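Local coordinates for protein transcriptional regulator, MarR/EmrR family (Clostridium acetobutylicum, PDB 3JW4) that probably binds DNA as a transcription factor of the MarR/EmrR family, regulating gene expression through a winged helix-turn-helix domain, at residues B[47-58]-B[100-111]. Sequence-based numbering, arbitrary orientation. Where two conformers were deposited one is given.
Sequences IGYIYENQESGI and NIYVLPKGAALV. With GOL (glycerol), chain E.
Gln54 reaches across to strand 100-103 and takes the backbone N-H of Val103 on its OE1 (OE1 to N 2.7 Å), a nearly straight bond of 168° running almost along the amide C=O. Its CG sits between backbone N and carbonyl carbon (chi1 62°), and the extended chain beyond carries the amide to the strand, while CB and CG lie alongside CD2 of Tyr102, crossing obliquely (CB to CD2 3.6 Å). At the other end of the strand Ile101 N donates to Ile58 O (2.8 Å). Beside that bond one water donates to Gln54 O and Ile101 O and accepts from Ile58 N. Deeper in, the apolar layer begins: Val103 CG2 packs on Ile50 CG2 (3.6 Å) and the CB of Tyr51, while Ile50 CD1 meets Ile101 CG2. Ile47 CG2 faces both Val103 and Val111, and Tyr51 CE1 touches Ala108 CB (3.8 Å). A glycerol, probably from crystallisation, bridges Gln54 NE2, Val103 O and Tyr51 OH. Strand 100-103 pairs antiparallel with strand 87-90 as the wing of the winged helix fold, and Arg90 makes a cation-pi contact with Tyr102. Segment 47-53 of helix 41-53 runs across this strand at 103° and also crosses the start of helix 105-126, with Leu63 of helix 60-64 against Ile58 and Ile101.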
ATOM      1  N   ILE B  47      -0.584  17.288   7.874  1.00 22.73           N
ATOM      2  CA  ILE B  47      -0.142  18.682   8.011  1.00 22.58           C
ATOM      3  C   ILE B  47      -0.266  19.448   6.681  1.00 20.77           C
ATOM      4  O   ILE B  47      -0.701  20.582   6.671  1.00 18.33           O
ATOM      5  CB  ILE B  47       1.300  18.835   8.462  1.00 22.97           C
ATOM      6  CG1 ILE B  47       1.558  18.201   9.782  1.00 26.60           C
ATOM      7  CG2 ILE B  47       1.607  20.331   8.761  1.00 27.82           C
ATOM      8  CD1 ILE B  47       3.011  18.348  10.185  1.00 29.41           C
ATOM      9  N   GLY B  48       0.189  18.835   5.586  1.00 19.96           N
ATOM     10  CA  GLY B  48       0.036  19.402   4.251  1.00 20.01           C
ATOM     11  C   GLY B  48      -1.412  19.757   3.924  1.00 19.89           C
ATOM     12  O   GLY B  48      -1.690  20.827   3.411  1.00 20.44           O
ATOM     13  N   TYR B  49      -2.329  18.842   4.196  1.00 20.25           N
ATOM     14  CA  TYR B  49      -3.744  19.053   3.902  1.00 20.60           C
ATOM     15  C   TYR B  49      -4.236  20.241   4.733  1.00 19.92           C
ATOM     16  O   TYR B  49      -4.937  21.120   4.237  1.00 19.25           O
ATOM     17  CB  TYR B  49      -4.567  17.787   4.239  1.00 21.72           C
ATOM     18  CG  TYR B  49      -6.032  17.939   3.910  1.00 24.99           C
ATOM     19  CD1 TYR B  49      -6.482  17.789   2.587  1.00 29.00           C
ATOM     20  CD2 TYR B  49      -6.950  18.321   4.877  1.00 27.33           C
ATOM     21  CE1 TYR B  49      -7.828  17.978   2.246  1.00 32.37           C
ATOM     22  CE2 TYR B  49      -8.323  18.517   4.547  1.00 31.69           C
ATOM     23  CZ  TYR B  49      -8.741  18.338   3.230  1.00 33.13           C
ATOM     24  OH  TYR B  49     -10.058  18.507   2.885  1.00 34.15           O
ATOM     25  N   ILE B  50      -3.832  20.293   5.999  1.00 19.27           N
ATOM     26  CA  ILE B  50      -4.238  21.391   6.841  1.00 18.75           C
ATOM     27  C   ILE B  50      -3.682  22.704   6.292  1.00 18.89           C
ATOM     28  O   ILE B  50      -4.415  23.658   6.118  1.00 17.40           O
ATOM     29  CB  ILE B  50      -3.824  21.228   8.293  1.00 19.19           C
ATOM     30  CG1 ILE B  50      -4.453  19.995   8.940  1.00 18.07           C
ATOM     31  CG2 ILE B  50      -4.214  22.447   9.071  1.00 17.70           C
ATOM     32  CD1 ILE B  50      -3.775  19.603  10.249  1.00 14.79           C
ATOM     33  N   TYR B  51      -2.396  22.743   5.989  1.00 19.09           N
ATOM     34  CA  TYR B  51      -1.780  23.942   5.450  1.00 19.88           C
ATOM     35  C   TYR B  51      -2.508  24.439   4.176  1.00 20.15           C
ATOM     36  O   TYR B  51      -2.785  25.612   4.041  1.00 18.08           O
ATOM     37  CB  TYR B  51      -0.310  23.686   5.128  1.00 21.37           C
ATOM     38  CG  TYR B  51       0.475  24.928   4.745  1.00 23.74           C
ATOM     39  CD1 TYR B  51       0.585  25.971   5.625  1.00 27.45           C
ATOM     40  CD2 TYR B  51       1.107  25.042   3.512  1.00 29.41           C
ATOM     41  CE1 TYR B  51       1.286  27.100   5.317  1.00 30.09           C
ATOM     42  CE2 TYR B  51       1.833  26.196   3.183  1.00 31.73           C
ATOM     43  CZ  TYR B  51       1.910  27.223   4.116  1.00 32.53           C
ATOM     44  OH  TYR B  51       2.588  28.402   3.903  1.00 35.83           O
ATOM     45  N   GLU B  52      -2.835  23.522   3.276  1.00 20.21           N
ATOM     46  CA  GLU B  52      -3.483  23.878   2.006  1.00 21.43           C
ATOM     47  C   GLU B  52      -4.919  24.384   2.152  1.00 20.21           C
ATOM     48  O   GLU B  52      -5.331  25.208   1.388  1.00 19.55           O
ATOM     49  CB  GLU B  52      -3.505  22.671   1.074  1.00 21.91           C
ATOM     50  CG  GLU B  52      -2.153  22.278   0.592  1.00 27.41           C
ATOM     51  CD  GLU B  52      -1.872  22.645  -0.866  1.00 34.08           C
ATOM     52  OE1 GLU B  52      -1.104  21.876  -1.500  1.00 37.03           O
ATOM     53  OE2 GLU B  52      -2.396  23.684  -1.369  1.00 37.71           O
ATOM     54  N   ASN B  53      -5.662  23.896   3.145  1.00 19.63           N
ATOM     55  CA  ASN B  53      -7.092  24.142   3.230  1.00 19.42           C
ATOM     56  C   ASN B  53      -7.529  24.938   4.437  1.00 18.74           C
ATOM     57  O   ASN B  53      -8.721  25.184   4.594  1.00 18.89           O
ATOM     58  CB  ASN B  53      -7.837  22.810   3.207  1.00 19.69           C
ATOM     59  CG  ASN B  53      -7.596  22.039   1.927  1.00 22.38           C
ATOM     60  OD1 ASN B  53      -8.152  22.372   0.886  1.00 27.24           O
ATOM     61  ND2 ASN B  53      -6.762  21.005   1.996  1.00 23.95           N
ATOM     62  N   GLN B  54      -6.588  25.366   5.281  1.00 17.72           N
ATOM     63  CA  GLN B  54      -6.933  26.017   6.546  1.00 16.70           C
ATOM     64  C   GLN B  54      -7.778  27.294   6.388  1.00 16.66           C
ATOM     65  O   GLN B  54      -8.578  27.615   7.270  1.00 15.21           O
ATOM     66  CB  GLN B  54      -5.682  26.311   7.402  1.00 16.48           C
ATOM     67  CG  GLN B  54      -4.665  27.262   6.790  1.00 15.52           C
ATOM     68  CD  GLN B  54      -3.349  27.364   7.562  1.00 19.44           C
ATOM     69  OE1 GLN B  54      -3.076  26.591   8.448  1.00 19.83           O
ATOM     70  NE2 GLN B  54      -2.513  28.313   7.181  1.00 21.82           N
ATOM     71  N   GLU B  55      -7.598  28.030   5.301  1.00 16.62           N
ATOM     72  CA  GLU B  55      -8.357  29.286   5.098  0.50 16.86           C
ATOM     73  C   GLU B  55      -9.819  29.030   4.721  1.00 16.92           C
ATOM     74  O   GLU B  55     -10.659  29.942   4.796  1.00 16.13           O
ATOM     75  CB  GLU B  55      -7.680  30.188   4.069  0.50 16.83           C
ATOM     76  CG  GLU B  55      -6.471  30.907   4.642  0.50 17.93           C
ATOM     77  CD  GLU B  55      -5.858  31.914   3.687  0.50 18.99           C
ATOM     78  OE1 GLU B  55      -6.531  32.353   2.716  0.50 21.08           O
ATOM     79  OE2 GLU B  55      -4.692  32.269   3.916  0.50 19.01           O
ATOM     80  N   SER B  56     -10.103  27.794   4.310  1.00 17.63           N
ATOM     81  CA  SER B  56     -11.466  27.284   4.093  1.00 19.09           C
ATOM     82  C   SER B  56     -12.198  26.896   5.375  1.00 19.53           C
ATOM     83  O   SER B  56     -13.447  26.771   5.382  1.00 18.50           O
ATOM     84  CB  SER B  56     -11.411  25.995   3.281  1.00 19.68           C
ATOM     85  OG  SER B  56     -11.138  26.301   1.945  1.00 25.38           O
ATOM     86  N   GLY B  57     -11.436  26.648   6.439  1.00 19.71           N
ATOM     87  CA  GLY B  57     -11.983  26.262   7.721  1.00 20.17           C
ATOM     88  C   GLY B  57     -11.953  24.748   7.838  1.00 21.52           C
ATOM     89  O   GLY B  57     -12.757  24.081   7.226  1.00 20.48           O
ATOM     90  N   ILE B  58     -11.017  24.209   8.612  1.00 22.42           N
ATOM     91  CA  ILE B  58     -10.904  22.760   8.773  1.00 24.45           C
ATOM     92  C   ILE B  58     -11.272  22.408  10.203  1.00 25.15           C
ATOM     93  O   ILE B  58     -10.696  22.975  11.133  1.00 24.21           O
ATOM     94  CB  ILE B  58      -9.457  22.298   8.536  1.00 24.99           C
ATOM     95  CG1 ILE B  58      -9.069  22.462   7.078  1.00 26.07           C
ATOM     96  CG2 ILE B  58      -9.273  20.818   8.909  1.00 25.89           C
ATOM     97  CD1 ILE B  58      -7.592  22.464   6.949  1.00 27.89           C
ATOM     98  N   ASN B 100     -11.326  25.776  14.431  1.00 22.92           N
ATOM     99  CA  ASN B 100     -10.678  25.499  13.139  1.00 21.00           C
ATOM    100  C   ASN B 100      -9.209  25.176  13.399  1.00 20.53           C
ATOM    101  O   ASN B 100      -8.580  25.784  14.275  1.00 21.17           O
ATOM    102  CB  ASN B 100     -10.756  26.715  12.203  1.00 20.11           C
ATOM    103  CG  ASN B 100     -12.152  26.930  11.565  1.00 19.89           C
ATOM    104  OD1 ASN B 100     -12.516  28.046  11.326  1.00 20.33           O
ATOM    105  ND2 ASN B 100     -12.890  25.870  11.274  1.00 19.14           N
ATOM    106  N   ILE B 101      -8.647  24.285  12.593  1.00 18.43           N
ATOM    107  CA  ILE B 101      -7.285  23.828  12.761  1.00 17.60           C
ATOM    108  C   ILE B 101      -6.378  24.608  11.777  1.00 16.75           C
ATOM    109  O   ILE B 101      -6.712  24.744  10.569  1.00 17.39           O
ATOM    110  CB  ILE B 101      -7.210  22.285  12.539  1.00 17.44           C
ATOM    111  CG1 ILE B 101      -8.168  21.562  13.512  1.00 19.41           C
ATOM    112  CG2 ILE B 101      -5.787  21.785  12.675  1.00 15.95           C
ATOM    113  CD1 ILE B 101      -8.443  20.134  13.160  1.00 18.94           C
ATOM    114  N   TYR B 102      -5.292  25.173  12.294  1.00 14.61           N
ATOM    115  CA  TYR B 102      -4.323  25.884  11.473  1.00 14.37           C
ATOM    116  C   TYR B 102      -2.919  25.379  11.732  1.00 13.79           C
ATOM    117  O   TYR B 102      -2.637  24.887  12.793  1.00 12.49           O
ATOM    118  CB  TYR B 102      -4.360  27.371  11.776  1.00 14.65           C
ATOM    119  CG  TYR B 102      -5.650  28.027  11.383  1.00 17.16           C
ATOM    120  CD1 TYR B 102      -6.739  28.005  12.241  1.00 19.70           C
ATOM    121  CD2 TYR B 102      -5.786  28.660  10.164  1.00 19.38           C
ATOM    122  CE1 TYR B 102      -7.931  28.618  11.896  1.00 24.38           C
ATOM    123  CE2 TYR B 102      -7.000  29.263   9.799  1.00 24.32           C
ATOM    124  CZ  TYR B 102      -8.056  29.231  10.682  1.00 25.71           C
ATOM    125  OH  TYR B 102      -9.256  29.819  10.379  1.00 33.22           O
ATOM    126  N   VAL B 103      -2.052  25.493  10.740  1.00 13.50           N
ATOM    127  CA  VAL B 103      -0.649  25.211  10.919  1.00 14.05           C
ATOM    128  C   VAL B 103       0.018  26.425  11.586  1.00 13.48           C
ATOM    129  O   VAL B 103      -0.312  27.574  11.348  1.00 11.58           O
ATOM    130  CB  VAL B 103      -0.018  24.831   9.578  1.00 14.63           C
ATOM    131  CG1 VAL B 103       1.395  24.508   9.719  1.00 16.69           C
ATOM    132  CG2 VAL B 103      -0.737  23.553   9.047  1.00 15.01           C
ATOM    133  N   LEU B 104       0.900  26.163  12.520  1.00 13.00           N
ATOM    134  CA  LEU B 104       1.702  27.257  13.075  1.00 12.75           C
ATOM    135  C   LEU B 104       2.973  27.415  12.212  1.00 12.35           C
ATOM    136  O   LEU B 104       3.287  26.513  11.458  1.00 11.62           O
ATOM    137  CB  LEU B 104       2.045  26.897  14.516  1.00 12.99           C
ATOM    138  CG  LEU B 104       0.920  27.036  15.529  1.00 12.11           C
ATOM    139  CD1 LEU B 104       1.264  26.301  16.874  1.00 14.63           C
ATOM    140  CD2 LEU B 104       0.635  28.515  15.778  1.00 15.08           C
ATOM    141  N   PRO B 105       3.750  28.520  12.366  1.00 12.72           N
ATOM    142  CA  PRO B 105       4.971  28.631  11.551  1.00 12.43           C
ATOM    143  C   PRO B 105       5.968  27.461  11.622  1.00 12.21           C
ATOM    144  O   PRO B 105       6.501  27.026  10.577  1.00 10.90           O
ATOM    145  CB  PRO B 105       5.603  29.942  12.034  1.00 13.86           C
ATOM    146  CG  PRO B 105       4.396  30.789  12.425  1.00 13.46           C
ATOM    147  CD  PRO B 105       3.366  29.813  12.955  1.00 12.65           C
ATOM    148  N   LYS B 106       6.196  26.914  12.798  1.00 11.53           N
ATOM    149  CA  LYS B 106       7.031  25.723  12.893  1.00 13.40           C
ATOM    150  C   LYS B 106       6.479  24.560  12.017  1.00 13.20           C
ATOM    151  O   LYS B 106       7.219  23.779  11.411  1.00 13.01           O
ATOM    152  CB  LYS B 106       7.099  25.293  14.351  1.00 13.75           C
ATOM    153  CG  LYS B 106       7.987  24.091  14.670  1.00 15.21           C
ATOM    154  CD  LYS B 106       7.897  23.811  16.187  1.00 16.22           C
ATOM    155  CE  LYS B 106       8.698  22.661  16.615  1.00 18.04           C
ATOM    156  NZ  LYS B 106       8.626  22.514  18.089  1.00 16.11           N
ATOM    157  N   GLY B 107       5.173  24.470  11.951  1.00 14.12           N
ATOM    158  CA  GLY B 107       4.510  23.431  11.140  1.00 14.35           C
ATOM    159  C   GLY B 107       4.591  23.740   9.646  1.00 14.33           C
ATOM    160  O   GLY B 107       4.793  22.823   8.844  1.00 14.32           O
ATOM    161  N   ALA B 108       4.468  25.021   9.271  1.00 14.01           N
ATOM    162  CA  ALA B 108       4.667  25.428   7.866  1.00 13.91           C
ATOM    163  C   ALA B 108       6.094  25.087   7.391  1.00 13.65           C
ATOM    164  O   ALA B 108       6.269  24.552   6.296  1.00 13.60           O
ATOM    165  CB  ALA B 108       4.311  26.947   7.651  1.00 13.33           C
ATOM    166  N   ALA B 109       7.108  25.357   8.213  1.00 13.79           N
ATOM    167  CA  ALA B 109       8.494  24.955   7.902  1.00 13.98           C
ATOM    168  C   ALA B 109       8.603  23.427   7.726  1.00 15.24           C
ATOM    169  O   ALA B 109       9.231  22.953   6.779  1.00 15.61           O
ATOM    170  CB  ALA B 109       9.489  25.462   8.996  1.00 13.92           C
ATOM    171  N   LEU B 110       7.944  22.662   8.591  1.00 15.82           N
ATOM    172  CA  LEU B 110       7.941  21.197   8.498  1.00 17.55           C
ATOM    173  C   LEU B 110       7.219  20.656   7.233  1.00 17.65           C
ATOM    174  O   LEU B 110       7.676  19.679   6.651  1.00 17.23           O
ATOM    175  CB  LEU B 110       7.284  20.609   9.737  1.00 18.42           C
ATOM    176  CG  LEU B 110       7.262  19.107  10.003  1.00 20.37           C
ATOM    177  CD1 LEU B 110       8.513  18.674  10.629  1.00 21.89           C
ATOM    178  CD2 LEU B 110       6.064  18.761  10.905  1.00 22.47           C
ATOM    179  N   VAL B 111       6.106  21.282   6.833  1.00 17.61           N
ATOM    180  CA  VAL B 111       5.407  20.924   5.605  1.00 18.06           C
ATOM    181  C   VAL B 111       6.398  20.969   4.439  1.00 17.34           C
ATOM    182  O   VAL B 111       6.433  20.091   3.605  1.00 16.21           O
ATOM    183  CB  VAL B 111       4.252  21.910   5.304  1.00 18.78           C
ATOM    184  CG1 VAL B 111       3.951  21.948   3.792  1.00 19.64           C
ATOM    185  CG2 VAL B 111       2.993  21.542   6.094  1.00 21.46           C
TER
HETATM  186  C1  GOL E 146       2.878  30.373   9.076  1.00 60.98           C
HETATM  187  O1  GOL E 146       4.170  30.765   8.646  1.00 60.89           O
HETATM  188  C2  GOL E 146       1.981  30.124   7.870  1.00 61.78           C
HETATM  189  O2  GOL E 146       2.770  29.751   6.741  1.00 62.87           O
HETATM  190  C3  GOL E 146       0.937  29.044   8.211  1.00 62.37           C
HETATM  191  O3  GOL E 146      -0.148  29.534   8.978  1.00 61.41           O
HETATM  192  O   HOH W   1      -9.034  25.817   9.514  1.00 14.06           O